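Local coordinates for carboxylic ester hydrolase (Aspergillus niger, PDB 7K4O), which hydrolyses ester bonds as a fungal tannase, a serine esterase of the tannase and feruloyl esterase family that probably releases gallic acid from tannins, at residues V39-S44 against T54-N59; L75-L80 against S102-L107. One frame throughout, in Å; residues are numbered along the deposited sequence. Where two conformers were deposited one is given.

Contact 1 of 2, residues V39-S44 against T54-N59; sequences VVTNSS and TINYCN. With NAG (2-acetamido-2-deoxy-beta-D-glucopyranose), chain C; NAG (2-acetamido-2-deoxy-beta-D-glucopyranose), chain F.
A beta hairpin brings strand 28-47 antiparallel onto strand 50-66, and a G1 beta bulge interrupts the pairing where Asn42 and Ser43 together face Ile55. On one side of the bulge Val40 and Tyr57 form a hydrogen-bonded pair: Val40 N gives a nearly straight bond to Tyr57 O (2.8 Å), along the C=O axis, and Tyr57 N returns one to Val40 O in the carbonyl plane. On the other side Ser43 and Ile55 repeat the exchange, although Ile55 N sits above the carbonyl plane of Ser43 O.

The bulge leaves Asn42 N poorly angled toward Ile55 O, and a side chain supplies its acceptor. Asn56, with CG anti to its carbonyl carbon (chi1 -53°), brings OD1 to the corner of the chain at Asn42 and accepts a nearly straight hydrogen bond from Asn42 N, with 2.8 Å between Asn42 N and Asn56 OD1. Asn42 has both backbone torsions positive, and its ND2 carries an N-linked NAG; Thr54 CG2 packs against its CA. Asn59 ND2, farther along the hairpin, bears a second glycan.

Val40 and Tyr57 point the same way from the strands, and Val40 CB lies over one face of the phenol in a CH-pi contact, 3.7 Å from the ring centroid. Its CG1 and CG2 reach over CE1 and CE2 of that ring. The phenol's outer end is tied back to the bulge through a single water, 2.9 Å from Tyr57 OH and 2.7 Å from Ser43 OG.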
loop_
_atom_site.group_PDB
_atom_site.type_symbol
_atom_site.label_atom_id
_atom_site.label_comp_id
_atom_site.label_asym_id
_atom_site.label_seq_id
_atom_site.Cartn_x
_atom_site.Cartn_y
_atom_site.Cartn_z
ATOM N N VAL A 39 -1.376 -9.500 -29.847
ATOM C CA VAL A 39 -0.931 -8.115 -30.105
ATOM C C VAL A 39 -1.961 -7.104 -29.656
ATOM O O VAL A 39 -3.149 -7.239 -30.033
ATOM C CB VAL A 39 -0.570 -7.888 -31.586
ATOM C CG1 VAL A 39 -0.266 -6.438 -31.843
ATOM C CG2 VAL A 39 0.572 -8.777 -32.008
ATOM N N VAL A 40 -1.547 -6.115 -28.913
ATOM C CA VAL A 40 -2.372 -4.933 -28.528
ATOM C C VAL A 40 -1.717 -3.691 -29.084
ATOM O O VAL A 40 -0.534 -3.431 -28.795
ATOM C CB VAL A 40 -2.549 -4.803 -27.015
ATOM C CG1 VAL A 40 -3.368 -3.580 -26.651
ATOM C CG2 VAL A 40 -3.149 -6.093 -26.477
ATOM N N THR A 41 -2.453 -2.969 -29.917
ATOM C CA THR A 41 -1.921 -1.800 -30.633
ATOM C C THR A 41 -2.640 -0.528 -30.209
ATOM O O THR A 41 -3.890 -0.543 -30.079
ATOM C CB THR A 41 -2.089 -2.032 -32.141
ATOM O OG1 THR A 41 -1.438 -3.248 -32.484
ATOM C CG2 THR A 41 -1.576 -0.851 -32.928
ATOM N N ASN A 42 -1.889 0.535 -29.984
ATOM C CA ASN A 42 -2.391 1.891 -29.707
ATOM C C ASN A 42 -3.360 1.896 -28.536
ATOM O O ASN A 42 -4.454 2.500 -28.640
ATOM C CB ASN A 42 -3.048 2.539 -30.927
ATOM C CG ASN A 42 -2.044 2.806 -32.023
ATOM O OD1 ASN A 42 -0.859 2.554 -31.861
ATOM N ND2 ASN A 42 -2.513 3.331 -33.152
ATOM N N SER A 43 -2.958 1.296 -27.414
ATOM C CA SER A 43 -3.766 1.325 -26.193
ATOM C C SER A 43 -3.489 2.604 -25.426
ATOM O O SER A 43 -2.367 2.835 -24.961
ATOM C CB SER A 43 -3.520 0.077 -25.400
ATOM O OG SER A 43 -4.197 0.102 -24.178
ATOM N N SER A 44 -4.523 3.402 -25.195
ATOM C CA SER A 44 -4.433 4.636 -24.389
ATOM C C SER A 44 -4.562 4.267 -22.912
ATOM O O SER A 44 -5.534 3.587 -22.577
ATOM C CB SER A 44 -5.522 5.609 -24.804
ATOM O OG SER A 44 -5.052 6.325 -25.924
ATOM N N THR A 54 0.280 6.153 -24.849
ATOM C CA THR A 54 -0.284 5.185 -25.796
ATOM C C THR A 54 0.740 4.086 -26.018
ATOM O O THR A 54 1.911 4.408 -26.337
ATOM C CB THR A 54 -0.686 5.855 -27.125
ATOM O OG1 THR A 54 -1.606 6.897 -26.812
ATOM C CG2 THR A 54 -1.377 4.903 -28.050
ATOM N N ILE A 55 0.355 2.832 -25.795
ATOM C CA ILE A 55 1.346 1.708 -25.793
ATOM C C ILE A 55 0.960 0.621 -26.771
ATOM O O ILE A 55 -0.230 0.427 -27.084
ATOM C CB ILE A 55 1.564 1.138 -24.373
ATOM C CG1 ILE A 55 0.271 0.624 -23.778
ATOM C CG2 ILE A 55 2.172 2.210 -23.506
ATOM C CD1 ILE A 55 0.447 -0.049 -22.422
ATOM N N ASN A 56 1.975 -0.115 -27.229
ATOM C CA ASN A 56 1.827 -1.337 -28.028
ATOM C C ASN A 56 2.523 -2.461 -27.253
ATOM O O ASN A 56 3.626 -2.191 -26.708
ATOM C CB ASN A 56 2.533 -1.221 -29.389
ATOM C CG ASN A 56 2.076 0.020 -30.131
ATOM O OD1 ASN A 56 0.903 0.212 -30.358
ATOM N ND2 ASN A 56 3.004 0.874 -30.503
ATOM N N TYR A 57 1.961 -3.655 -27.256
ATOM C CA TYR A 57 2.596 -4.799 -26.554
ATOM C C TYR A 57 2.036 -6.111 -27.008
ATOM O O TYR A 57 0.992 -6.190 -27.683
ATOM C CB TYR A 57 2.453 -4.593 -25.032
ATOM C CG TYR A 57 1.040 -4.479 -24.525
ATOM C CD1 TYR A 57 0.408 -3.253 -24.485
ATOM C CD2 TYR A 57 0.335 -5.608 -24.122
ATOM C CE1 TYR A 57 -0.905 -3.127 -24.037
ATOM C CE2 TYR A 57 -0.972 -5.492 -23.667
ATOM C CZ TYR A 57 -1.587 -4.265 -23.649
ATOM O OH TYR A 57 -2.888 -4.199 -23.207
ATOM N N CYS A 58 2.721 -7.157 -26.604
ATOM C CA CYS A 58 2.310 -8.544 -26.712
ATOM C C CYS A 58 1.746 -8.974 -25.377
ATOM O O CYS A 58 2.531 -9.038 -24.399
ATOM C CB CYS A 58 3.463 -9.431 -27.098
ATOM S SG CYS A 58 2.943 -11.123 -27.403
ATOM N N ASN A 59 0.463 -9.284 -25.346
ATOM C CA ASN A 59 -0.170 -9.827 -24.120
ATOM C C ASN A 59 0.045 -11.328 -24.105
ATOM O O ASN A 59 -0.583 -12.062 -24.921
ATOM C CB ASN A 59 -1.639 -9.433 -24.093
ATOM C CG ASN A 59 -2.471 -10.168 -23.061
ATOM O OD1 ASN A 59 -1.933 -10.585 -22.043
ATOM N ND2 ASN A 59 -3.763 -10.412 -23.375
HETATM C C1 NAG C . -4.655 -11.064 -22.430
HETATM C C2 NAG C . -5.982 -10.316 -22.414
HETATM C C3 NAG C . -6.935 -11.100 -21.506
HETATM C C4 NAG C . -7.034 -12.491 -21.939
HETATM C C5 NAG C . -5.654 -13.143 -22.038
HETATM C C6 NAG C . -5.635 -14.544 -22.547
HETATM C C7 NAG C . -5.749 -7.918 -22.822
HETATM C C8 NAG C . -5.674 -6.621 -22.197
HETATM N N2 NAG C . -5.851 -8.975 -21.942
HETATM O O3 NAG C . -8.183 -10.431 -21.516
HETATM O O4 NAG C . -7.715 -13.202 -20.907
HETATM O O5 NAG C . -4.825 -12.357 -22.894
HETATM O O6 NAG C . -6.352 -14.747 -23.769
HETATM O O7 NAG C . -5.684 -8.092 -24.027
HETATM C C1 NAG F . -1.662 3.606 -34.298
HETATM C C2 NAG F . -2.477 3.418 -35.608
HETATM C C3 NAG F . -1.654 3.830 -36.805
HETATM C C4 NAG F . -1.159 5.221 -36.587
HETATM C C5 NAG F . -0.422 5.342 -35.225
HETATM C C6 NAG F . 0.099 6.759 -34.952
HETATM C C7 NAG F . -4.105 1.612 -35.386
HETATM C C8 NAG F . -4.285 0.155 -35.427
HETATM N N2 NAG F . -2.886 2.030 -35.766
HETATM O O3 NAG F . -2.506 3.697 -37.925
HETATM O O4 NAG F . -0.171 5.392 -37.636
HETATM O O5 NAG F . -1.328 4.998 -34.195
HETATM O O6 NAG F . -1.029 7.656 -34.864
HETATM O O7 NAG F . -4.982 2.372 -34.983
HETATM O O HOH W 1 -3.355 -1.524 -22.165
#

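Contact 2 of 2, residues L75-L80 against S102-L107; sequences LLEIWL and SGDQSL
Glu77 OE1 is gripped twice: by the indole of Trp79 and by a water. Trp79 NE1 donates to it at 3.0 Å, with the oxygen close to the ring plane and the N-H reaching the anti lone pair of Glu77 OE1, the one turned from OE2. The water donates to Glu77 OE1, 2.5 Å away, and to Asp104 OD1, and so bridges two carboxylates that do not bond to each other directly: Glu77 OE1 and Asp104 OD1 stand 4.0 Å apart. Two acidic groups this close could raise the proton affinity of one of them, and the shared water probably eases their repulsion. Glu77 gets there with an extended chain, CG anti to the backbone N (chi1 179°), so that its carboxylate comes alongside the indole two residues further on.

The two carboxylates belong to different parts of the fold, Glu77 to the sheet and Asp104 to a loop packed against it. Strand 74-81 is one of the antiparallel strands in the mixed sheet of this alpha/beta-hydrolase relative; 102-107 comes after strand 89-93 and leads into helix 108-111. A type II' beta turn from Ser102 to Gln105, closed by Gln105 N to Ser102 O, has Gly103 at its positive-phi corner and brings Asp104 to the edge of the indole, where OD1 lies 3.7 Å from Trp79 CZ2.

Leu107 covers one face of the same ring. Its CD1 stands over the five-membered ring, 3.5 Å from the centroid and 16° off the normal, and comes as near as 3.4 Å to Trp79 CE2. CB meets the six-membered part, 3.6 Å from Trp79 CE3, so the leucine spans both rings of the indole. Met119 and Thr93 touch Leu107 from strands 115-120 and 89-93.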
loop_
_atom_site.group_PDB
_atom_site.type_symbol
_atom_site.label_atom_id
_atom_site.label_comp_id
_atom_site.label_asym_id
_atom_site.label_seq_id
_atom_site.Cartn_x
_atom_site.Cartn_y
_atom_site.Cartn_z
ATOM N N LEU A 75 -1.674 -18.999 -13.023
ATOM C CA LEU A 75 -1.632 -18.263 -14.302
ATOM C C LEU A 75 -0.727 -17.030 -14.110
ATOM O O LEU A 75 -0.872 -16.263 -13.167
ATOM C CB LEU A 75 -3.026 -17.807 -14.716
ATOM C CG LEU A 75 -4.029 -18.936 -14.835
ATOM C CD1 LEU A 75 -5.394 -18.407 -15.167
ATOM C CD2 LEU A 75 -3.584 -19.961 -15.850
ATOM N N LEU A 76 0.094 -16.775 -15.120
ATOM C CA LEU A 76 0.829 -15.515 -15.229
ATOM C C LEU A 76 0.352 -14.766 -16.470
ATOM O O LEU A 76 -0.006 -15.395 -17.485
ATOM C CB LEU A 76 2.331 -15.790 -15.337
ATOM C CG LEU A 76 2.978 -16.552 -14.188
ATOM C CD1 LEU A 76 4.472 -16.621 -14.405
ATOM C CD2 LEU A 76 2.663 -15.917 -12.838
ATOM N N GLU A 77 0.368 -13.463 -16.369
ATOM C CA GLU A 77 0.108 -12.589 -17.527
ATOM C C GLU A 77 1.279 -11.617 -17.600
ATOM O O GLU A 77 1.554 -10.939 -16.619
ATOM C CB GLU A 77 -1.228 -11.845 -17.431
ATOM C CG GLU A 77 -1.487 -10.914 -18.628
ATOM C CD GLU A 77 -2.951 -10.490 -18.770
ATOM O OE1 GLU A 77 -3.223 -9.331 -19.096
ATOM O OE2 GLU A 77 -3.831 -11.336 -18.408
ATOM N N ILE A 78 1.903 -11.540 -18.778
ATOM C CA ILE A 78 3.109 -10.711 -18.968
ATOM C C ILE A 78 2.887 -9.921 -20.259
ATOM O O ILE A 78 2.527 -10.528 -21.263
ATOM C CB ILE A 78 4.366 -11.614 -19.041
ATOM C CG1 ILE A 78 4.604 -12.322 -17.681
ATOM C CG2 ILE A 78 5.603 -10.802 -19.422
ATOM C CD1 ILE A 78 5.695 -13.369 -17.721
ATOM N N TRP A 79 3.085 -8.632 -20.178
ATOM C CA TRP A 79 3.032 -7.765 -21.376
ATOM C C TRP A 79 4.463 -7.483 -21.819
ATOM O O TRP A 79 5.212 -6.888 -21.045
ATOM C CB TRP A 79 2.277 -6.509 -21.089
ATOM C CG TRP A 79 0.817 -6.676 -20.784
ATOM C CD1 TRP A 79 0.094 -7.834 -20.662
ATOM C CD2 TRP A 79 -0.094 -5.602 -20.541
ATOM N NE1 TRP A 79 -1.216 -7.531 -20.353
ATOM C CE2 TRP A 79 -1.350 -6.177 -20.225
ATOM C CE3 TRP A 79 0.031 -4.220 -20.505
ATOM C CZ2 TRP A 79 -2.465 -5.391 -19.949
ATOM C CZ3 TRP A 79 -1.063 -3.435 -20.205
ATOM C CH2 TRP A 79 -2.302 -4.021 -19.918
ATOM N N LEU A 80 4.749 -7.812 -23.071
ATOM C CA LEU A 80 6.097 -7.635 -23.683
ATOM C C LEU A 80 6.099 -6.453 -24.633
ATOM O O LEU A 80 5.321 -6.407 -25.589
ATOM C CB LEU A 80 6.451 -8.903 -24.438
ATOM C CG LEU A 80 6.535 -10.203 -23.672
ATOM C CD1 LEU A 80 6.792 -11.357 -24.613
ATOM C CD2 LEU A 80 7.630 -10.158 -22.612
ATOM N N SER A 102 -3.694 -6.468 -10.100
ATOM C CA SER A 102 -4.526 -5.262 -10.244
ATOM C C SER A 102 -5.152 -5.256 -11.652
ATOM O O SER A 102 -5.354 -4.156 -12.202
ATOM C CB SER A 102 -3.754 -4.052 -9.939
ATOM O OG SER A 102 -3.444 -3.931 -8.562
ATOM N N GLY A 103 -5.394 -6.417 -12.244
ATOM C CA GLY A 103 -5.945 -6.523 -13.607
ATOM C C GLY A 103 -5.103 -5.787 -14.630
ATOM O O GLY A 103 -3.871 -6.014 -14.708
ATOM N N ASP A 104 -5.711 -4.894 -15.408
ATOM C CA ASP A 104 -4.962 -4.174 -16.471
ATOM C C ASP A 104 -4.407 -2.861 -15.931
ATOM O O ASP A 104 -3.936 -2.023 -16.755
ATOM C CB ASP A 104 -5.871 -3.959 -17.672
ATOM C CG ASP A 104 -6.174 -5.234 -18.432
ATOM O OD1 ASP A 104 -5.538 -6.268 -18.155
ATOM O OD2 ASP A 104 -7.090 -5.186 -19.284
ATOM N N GLN A 105 -4.601 -2.627 -14.648
ATOM C CA GLN A 105 -4.195 -1.223 -14.174
ATOM C C GLN A 105 -2.677 -0.906 -13.879
ATOM O O GLN A 105 -2.162 0.275 -14.012
ATOM C CB GLN A 105 -5.029 -0.871 -12.946
ATOM C CG GLN A 105 -6.526 -0.818 -13.238
ATOM C CD GLN A 105 -6.935 0.038 -14.417
ATOM O OE1 GLN A 105 -6.558 1.193 -14.526
ATOM N NE2 GLN A 105 -7.652 -0.568 -15.353
ATOM N N SER A 106 -1.904 -1.942 -13.527
ATOM C CA SER A 106 -0.470 -1.697 -13.203
ATOM C C SER A 106 0.439 -1.970 -14.409
ATOM O O SER A 106 1.476 -1.260 -14.530
ATOM C CB SER A 106 0.013 -2.500 -12.002
ATOM O OG SER A 106 -0.696 -2.154 -10.840
ATOM N N LEU A 107 0.154 -2.998 -15.178
ATOM C CA LEU A 107 1.028 -3.460 -16.266
ATOM C C LEU A 107 1.388 -2.338 -17.250
ATOM O O LEU A 107 2.542 -2.302 -17.707
ATOM C CB LEU A 107 0.434 -4.656 -17.003
ATOM C CG LEU A 107 0.153 -5.907 -16.174
ATOM C CD1 LEU A 107 -0.518 -6.939 -17.020
ATOM C CD2 LEU A 107 1.457 -6.441 -15.624
HETATM O O HOH W 2 -5.668 -8.653 -19.078
#

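How the contacts relate
Along the chain all of contact 1 comes first, and contact 2 follows it; their centres lie 12 Å apart on the same side of the molecule. They share the antiparallel end of the mixed sheet, where strands 28-47, 50-66 and 74-81 run next to one another. Segments 54-59 and 75-80 are direct neighbours: Cys58 O and Leu80 N are 2.9 Å apart, a probable hydrogen bond, and the Tyr57 ring stacks with that of Trp79. Val40, Tyr57, Trp79 and Leu107 therefore make one continuous run of packed side chains, connecting the glycosylated outer hairpin with the loop before helix 108-111.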